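Side-chain contacts in Endonuclease/exonuclease/phosphatase (Beutenbergia cavernae DSM 12333, PDB 4RUW), which is of unknown specific function but belongs to the endonuclease/exonuclease/phosphatase family, joining a DNase I-like domain to an immunoglobulin-like one: residues A[81-84]-A[85-89]; A[253-256]-A[257-260]; A[287-290]-A[291-295]. All blocks are in the same frame, centred on the assembly; numbering follows the deposited sequence.

Interaction 1: residues A[81-84]-A[85-89]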
loop_
_atom_site.group_PDB
_atom_site.type_symbol
_atom_site.label_atom_id
_atom_site.label_comp_id
_atom_site.label_asym_id
_atom_site.label_seq_id
_atom_site.Cartn_x
_atom_site.Cartn_y
_atom_site.Cartn_z
ATOM N N ALA A 81 -14.466 8.519 13.329
ATOM C CA ALA A 81 -15.071 9.442 12.385
ATOM C C ALA A 81 -14.467 10.838 12.470
ATOM O O ALA A 81 -14.303 11.506 11.461
ATOM C CB ALA A 81 -16.570 9.494 12.592
ATOM N N ALA A 82 -14.147 11.283 13.681
ATOM C CA ALA A 82 -13.592 12.625 13.855
ATOM C C ALA A 82 -12.228 12.750 13.172
ATOM O O ALA A 82 -11.902 13.792 12.609
ATOM C CB ALA A 82 -13.497 12.993 15.331
ATOM N N VAL A 83 -11.435 11.683 13.207
ATOM C CA VAL A 83 -10.146 11.691 12.523
ATOM C C VAL A 83 -10.345 11.744 11.006
ATOM O O VAL A 83 -9.711 12.548 10.315
ATOM C CB VAL A 83 -9.288 10.472 12.907
ATOM C CG1 VAL A 83 -8.086 10.344 11.977
ATOM C CG2 VAL A 83 -8.836 10.579 14.360
ATOM N N ILE A 84 -11.229 10.896 10.485
ATOM C CA ILE A 84 -11.535 10.927 9.059
ATOM C C ILE A 84 -12.023 12.315 8.628
ATOM O O ILE A 84 -11.565 12.854 7.629
ATOM C CB ILE A 84 -12.547 9.831 8.672
ATOM C CG1 ILE A 84 -11.964 8.442 8.968
ATOM C CG2 ILE A 84 -12.958 9.973 7.213
ATOM C CD1 ILE A 84 -12.972 7.306 8.898
ATOM N N ARG A 85 -12.934 12.898 9.404
ATOM C CA ARG A 85 -13.471 14.221 9.108
ATOM C C ARG A 85 -12.365 15.270 9.033
ATOM O O ARG A 85 -12.352 16.108 8.131
ATOM C CB ARG A 85 -14.481 14.594 10.199
ATOM C CG ARG A 85 -15.265 15.867 9.979
ATOM C CD ARG A 85 -16.282 16.081 11.123
ATOM N NE ARG A 85 -17.213 14.955 11.253
ATOM C CZ ARG A 85 -17.294 14.151 12.312
ATOM N NH1 ARG A 85 -16.518 14.345 13.372
ATOM N NH2 ARG A 85 -18.162 13.145 12.314
ATOM N N ALA A 86 -11.433 15.216 9.976
ATOM C CA ALA A 86 -10.344 16.184 10.031
ATOM C C ALA A 86 -9.388 16.029 8.853
ATOM O O ALA A 86 -8.895 17.016 8.318
ATOM C CB ALA A 86 -9.590 16.054 11.341
ATOM N N GLU A 87 -9.131 14.788 8.447
ATOM C CA GLU A 87 -8.214 14.523 7.342
ATOM C C GLU A 87 -8.874 14.795 5.986
ATOM O O GLU A 87 -8.198 15.067 4.994
ATOM C CB GLU A 87 -7.697 13.087 7.411
ATOM C CG GLU A 87 -6.877 12.769 8.665
ATOM C CD GLU A 87 -5.510 13.442 8.693
ATOM O OE1 GLU A 87 -5.144 14.142 7.718
ATOM O OE2 GLU A 87 -4.787 13.244 9.698
ATOM N N ALA A 88 -10.203 14.729 5.959
ATOM C CA ALA A 88 -10.991 15.057 4.773
ATOM C C ALA A 88 -10.512 14.379 3.474
ATOM O O ALA A 88 -10.349 15.035 2.452
ATOM C CB ALA A 88 -11.060 16.571 4.602
ATOM N N PRO A 89 -10.296 13.054 3.502
ATOM C CA PRO A 89 -9.897 12.396 2.254
ATOM C C PRO A 89 -11.047 12.346 1.246
ATOM O O PRO A 89 -12.220 12.418 1.613
ATOM C CB PRO A 89 -9.553 10.980 2.718
ATOM C CG PRO A 89 -10.441 10.765 3.909
ATOM C CD PRO A 89 -10.462 12.092 4.607
#
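The C-terminal turns of helix 77-87, the helix of the beta-alpha-beta unit between strands 55-62 and 91-98 in a DNase I-like fold, bring Arg85 back over Ala81 and Ala82 and Ile84 onto Pro89. Arg85 runs toward the earlier turn because its CG stands anti to the backbone N (chi1 -173°) and the chain then bends at chi3. One guanidinium face lies over Ala81 O, which is 4.0 Å from the plane, while NH1 comes within 3.4 Å of Ala82 CA. Small alanines let the long chain lie this close to the helix; its polar end pairs with Asp121, in a salt bridge from NE, and with Leu117 O. Glu87 presses its CG against Val83 O (3.3 Å), and its carboxylate hydrogen-bonds with Ser312 OG through OE2 and His310 NE2 through OE1. Ile84 suits the inner side, packed on Leu118 of helix 110-118. Helical bonding runs on as far as Ala88 N, which donates to Ile84 O at 2.9 Å. Ala88 itself takes positive phi and turns the chain out of the helix, and proline, with no N-H to give, follows. Its ring crosses the Ile84 side chain at about a right angle, with Pro89 CD 4.2 Å from Ile84 CG2.

Interaction 2: residues A[253-256]-A[257-260]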
loop_
_atom_site.group_PDB
_atom_site.type_symbol
_atom_site.label_atom_id
_atom_site.label_comp_id
_atom_site.label_asym_id
_atom_site.label_seq_id
_atom_site.Cartn_x
_atom_site.Cartn_y
_atom_site.Cartn_z
ATOM N N LEU A 253 10.666 -10.454 -1.734
ATOM C CA LEU A 253 10.035 -11.120 -2.857
ATOM C C LEU A 253 8.665 -10.495 -3.166
ATOM O O LEU A 253 8.382 -10.111 -4.300
ATOM C CB LEU A 253 9.900 -12.612 -2.559
ATOM C CG LEU A 253 9.244 -13.462 -3.643
ATOM C CD1 LEU A 253 10.065 -13.449 -4.928
ATOM C CD2 LEU A 253 9.042 -14.883 -3.134
HETATM N N MSE A 254 7.820 -10.357 -2.152
HETATM C CA MSE A 254 6.497 -9.799 -2.373
HETATM C C MSE A 254 6.559 -8.367 -2.900
HETATM O O MSE A 254 5.791 -7.993 -3.789
HETATM C CB MSE A 254 5.661 -9.894 -1.093
HETATM C CG MSE A 254 5.123 -11.307 -0.845
HETATM SE SE MSE A 254 3.865 -11.468 0.633
HETATM C CE MSE A 254 5.140 -11.847 2.065
ATOM N N GLN A 255 7.467 -7.561 -2.357
ATOM C CA GLN A 255 7.591 -6.191 -2.845
ATOM C C GLN A 255 8.055 -6.146 -4.303
ATOM O O GLN A 255 7.635 -5.269 -5.060
ATOM C CB GLN A 255 8.499 -5.361 -1.935
ATOM C CG GLN A 255 7.962 -5.224 -0.514
ATOM C CD GLN A 255 6.870 -4.174 -0.371
ATOM O OE1 GLN A 255 6.721 -3.287 -1.216
ATOM N NE2 GLN A 255 6.120 -4.249 0.730
ATOM N N SER A 256 8.900 -7.090 -4.713
ATOM C CA SER A 256 9.321 -7.139 -6.106
ATOM C C SER A 256 8.123 -7.413 -7.016
ATOM O O SER A 256 8.030 -6.842 -8.093
ATOM C CB SER A 256 10.442 -8.164 -6.330
ATOM O OG SER A 256 9.979 -9.508 -6.357
ATOM N N TRP A 257 7.195 -8.257 -6.576
ATOM C CA TRP A 257 5.999 -8.541 -7.370
ATOM C C TRP A 257 5.144 -7.294 -7.537
ATOM O O TRP A 257 4.599 -7.028 -8.606
ATOM C CB TRP A 257 5.137 -9.605 -6.706
ATOM C CG TRP A 257 5.741 -10.956 -6.575
ATOM C CD1 TRP A 257 6.870 -11.428 -7.175
ATOM C CD2 TRP A 257 5.238 -12.020 -5.765
ATOM N NE1 TRP A 257 7.092 -12.736 -6.793
ATOM C CE2 TRP A 257 6.102 -13.118 -5.928
ATOM C CE3 TRP A 257 4.125 -12.156 -4.930
ATOM C CZ2 TRP A 257 5.892 -14.333 -5.279
ATOM C CZ3 TRP A 257 3.917 -13.365 -4.289
ATOM C CH2 TRP A 257 4.798 -14.434 -4.462
ATOM N N ILE A 258 4.998 -6.531 -6.463
ATOM C CA ILE A 258 4.182 -5.323 -6.515
ATOM C C ILE A 258 4.805 -4.315 -7.487
ATOM O O ILE A 258 4.117 -3.726 -8.329
ATOM C CB ILE A 258 4.010 -4.693 -5.112
ATOM C CG1 ILE A 258 3.321 -5.676 -4.157
ATOM C CG2 ILE A 258 3.220 -3.414 -5.206
ATOM C CD1 ILE A 258 3.358 -5.244 -2.689
ATOM N N ALA A 259 6.118 -4.132 -7.382
ATOM C CA ALA A 259 6.812 -3.200 -8.257
ATOM C C ALA A 259 6.721 -3.643 -9.720
ATOM O O ALA A 259 6.522 -2.814 -10.607
ATOM C CB ALA A 259 8.260 -3.050 -7.823
ATOM N N GLU A 260 6.877 -5.036 -10.022
ATOM C CA GLU A 260 6.775 -5.597 -11.379
ATOM C C GLU A 260 5.436 -5.291 -12.006
ATOM O O GLU A 260 5.315 -5.182 -13.224
ATOM C CB GLU A 260 6.896 -7.129 -11.363
ATOM C CG GLU A 260 8.223 -7.732 -10.968
ATOM C CD GLU A 260 8.157 -9.254 -10.931
ATOM O OE1 GLU A 260 7.048 -9.815 -11.025
ATOM O OE2 GLU A 260 9.219 -9.900 -10.832
HETATM O O HOH W 1 10.438 -11.209 -8.457
#
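Leu253 carries its CG opposite the backbone N (chi1 180°), and Trp257, one turn later, has its CG opposite the carbonyl carbon (chi1 -64°), which swings the indole back along the helix toward the leucine. The two side chains meet at a slant. Leu253 CG lies 3.8 Å from Trp257 CZ2, and the methyl CD1 reaches Trp257 NE1 at 3.6 Å, so a branched residue fits against both rings of the indole. The backbone takes part as well: Leu253 O stands over one face of the indole near its rim, 3.5 Å from Trp257 CD1. Selenomethionine Met254 adds its CG at 4.2 Å from Trp257 CZ3, and its side chain also touches Gln213, Lys214 and Leu217 of helix 207-222. This is helix 251-260 of the DNase I-like domain, packed between helix 207-222, strand 296-300 and the immunoglobulin-like domain. Arg218 of helix 207-222 makes a cation-pi contact with Trp257, a role for which the large indole is well suited. Ile258, on the inner side, reaches Phe299. Near the helix end, Ala259 O accepts from Thr339 and Gln352, while Leu341 lies against both Ser256 and Glu260. Serine serves here because its hydroxyl can turn back onto the helix. Ser256 OG donates to Leu253 O over 2.7 Å, in the carbonyl plane and on a lone pair. That oxygen also takes the helical bond from Trp257 N, so two donors grip it. A water gives one hydrogen to Ser256 OG, 2.7 Å away, and another to Glu260 OE2.

Interaction 3: residues A[287-290]-A[291-295]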
loop_
_atom_site.group_PDB
_atom_site.type_symbol
_atom_site.label_atom_id
_atom_site.label_comp_id
_atom_site.label_asym_id
_atom_site.label_seq_id
_atom_site.Cartn_x
_atom_site.Cartn_y
_atom_site.Cartn_z
ATOM N N GLU A 287 14.441 3.146 17.925
ATOM C CA GLU A 287 15.123 1.867 18.076
ATOM C C GLU A 287 14.458 0.762 17.251
ATOM O O GLU A 287 13.240 0.740 17.082
ATOM C CB GLU A 287 15.216 1.478 19.557
ATOM C CG GLU A 287 13.874 1.258 20.240
ATOM C CD GLU A 287 13.309 2.493 20.934
ATOM O OE1 GLU A 287 13.562 3.635 20.492
ATOM O OE2 GLU A 287 12.587 2.309 21.935
ATOM N N SER A 288 15.269 -0.149 16.729
ATOM C CA SER A 288 14.749 -1.252 15.930
ATOM C C SER A 288 13.853 -2.153 16.777
ATOM O O SER A 288 14.113 -2.338 17.970
ATOM C CB SER A 288 15.903 -2.053 15.331
ATOM O OG SER A 288 16.666 -1.229 14.464
ATOM N N PRO A 289 12.808 -2.737 16.166
ATOM C CA PRO A 289 12.440 -2.701 14.743
ATOM C C PRO A 289 11.388 -1.643 14.428
ATOM O O PRO A 289 10.739 -1.718 13.385
ATOM C CB PRO A 289 11.804 -4.072 14.545
ATOM C CG PRO A 289 11.070 -4.280 15.833
ATOM C CD PRO A 289 11.973 -3.698 16.913
ATOM N N HIS A 290 11.204 -0.677 15.314
ATOM C CA HIS A 290 10.055 0.215 15.188
ATOM C C HIS A 290 9.939 1.011 13.888
ATOM O O HIS A 290 8.848 1.059 13.313
ATOM C CB HIS A 290 9.888 1.037 16.461
ATOM C CG HIS A 290 9.657 0.160 17.643
ATOM N ND1 HIS A 290 8.457 -0.475 17.850
ATOM C CD2 HIS A 290 10.506 -0.294 18.593
ATOM C CE1 HIS A 290 8.558 -1.246 18.924
ATOM N NE2 HIS A 290 9.789 -1.158 19.385
ATOM N N PRO A 291 11.052 1.588 13.386
ATOM C CA PRO A 291 10.919 2.336 12.126
ATOM C C PRO A 291 10.605 1.449 10.926
ATOM O O PRO A 291 10.229 1.971 9.870
ATOM C CB PRO A 291 12.292 2.997 11.959
ATOM C CG PRO A 291 12.830 3.093 13.358
ATOM C CD PRO A 291 12.365 1.825 14.014
ATOM N N ASP A 292 10.742 0.134 11.084
ATOM C CA ASP A 292 10.456 -0.802 10.004
ATOM C C ASP A 292 8.989 -1.232 9.963
ATOM O O ASP A 292 8.542 -1.811 8.970
ATOM C CB ASP A 292 11.337 -2.045 10.131
ATOM C CG ASP A 292 12.802 -1.702 10.203
ATOM O OD1 ASP A 292 13.281 -0.963 9.315
ATOM O OD2 ASP A 292 13.471 -2.142 11.163
ATOM N N ARG A 293 8.245 -0.952 11.034
ATOM C CA ARG A 293 6.873 -1.443 11.184
ATOM C C ARG A 293 5.841 -0.582 10.462
ATOM O O ARG A 293 4.856 -0.112 11.044
ATOM C CB ARG A 293 6.534 -1.662 12.659
ATOM C CG ARG A 293 7.275 -2.858 13.235
ATOM C CD ARG A 293 6.874 -3.153 14.658
ATOM N NE ARG A 293 7.401 -4.447 15.066
ATOM C CZ ARG A 293 7.364 -4.915 16.305
ATOM N NH1 ARG A 293 6.828 -4.179 17.272
ATOM N NH2 ARG A 293 7.871 -6.113 16.573
ATOM N N ARG A 294 6.099 -0.379 9.174
ATOM C CA ARG A 294 5.182 0.280 8.257
ATOM C C ARG A 294 4.545 -0.837 7.447
ATOM O O ARG A 294 5.211 -1.456 6.608
ATOM C CB ARG A 294 5.946 1.249 7.353
ATOM C CG ARG A 294 5.061 2.037 6.396
ATOM C CD ARG A 294 5.848 3.090 5.647
ATOM N NE ARG A 294 6.771 2.510 4.672
ATOM C CZ ARG A 294 6.496 2.367 3.375
ATOM N NH1 ARG A 294 5.318 2.750 2.887
ATOM N NH2 ARG A 294 7.404 1.844 2.557
ATOM N N ILE A 295 3.273 -1.117 7.725
ATOM C CA ILE A 295 2.605 -2.284 7.148
ATOM C C ILE A 295 1.261 -1.932 6.520
ATOM O O ILE A 295 0.579 -2.819 5.987
ATOM C CB ILE A 295 2.441 -3.430 8.190
ATOM C CG1 ILE A 295 1.596 -2.973 9.382
ATOM C CG2 ILE A 295 3.804 -3.966 8.645
ATOM C CD1 ILE A 295 1.243 -4.102 10.335
#
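Arg293 runs back alongside Pro289 and His290, its side chain pointing the same way as both. Its CB rests 3.6 Å from His290 O. The chi1 of -71° sets CG beside the backbone N, at 3.6 Å from Pro289 O, and from there the chain stays extended as far as NE. At NE it reaches the proline ring: Pro289 CG lies 3.8 Å from Arg293 NE, and CZ and NH2 are about as near. This carbon sits over one face of the guanidinium, offset toward its rim, so a flat cation is matched with the compact apolar surface of a proline. The other amino group, Arg293 NH1, comes to 3.8 Å from His290 CE1, and the imidazole and guanidinium planes are turned 80° apart.

The backbone sets up this approach in the loop before strand 296-300. A cis peptide bond precedes Pro289, and His290 N bonds to Glu287 O, forming a type VI turn. A short 3-10 segment follows, in which Asp292 N donates to Pro289 O at 3.0 Å and Arg293 N to His290 O at 3.1 Å, both donors standing well above the carbonyl planes. Pro291 fits the early part of such a segment because its fixed phi is compatible with it. Arg293 then centres an inverse gamma turn. Asp292 turns its carboxylate to Arg401, which also bonds Ser288 OG and so ties the loop to the immunoglobulin-like domain. His290 ND1 hydrogen-bonds Ser282 OG. Arg293 is thus placed in part by van der Waals contact with Pro289 and by the turn itself, with help from backbone hydrogen bonds to Thr278, and its charge near the imidazole would probably make a second positive charge there less favourable.

All three contacts belong to the endonuclease/exonuclease/phosphatase domain, yet they occupy separate parts of it. Interactions 1 and 2 lie on opposite sides of the chain's centre, about 31 Å apart between centres, and their helices pack on different sheets, through strands 55-62 and 296-300 respectively. Interaction 3 leads directly into strand 296-300 and comes within about 6 Å of interaction 2 at the nearest atoms, without touching; both reach the immunoglobulin-like domain. Interaction 1 is about 25 Å from interaction 3 between centres. The zinc ion is bound by His98, Asp100, His107 and His137, none of them in these segments, but interaction 1 precedes strand 91-98, which ends at His98.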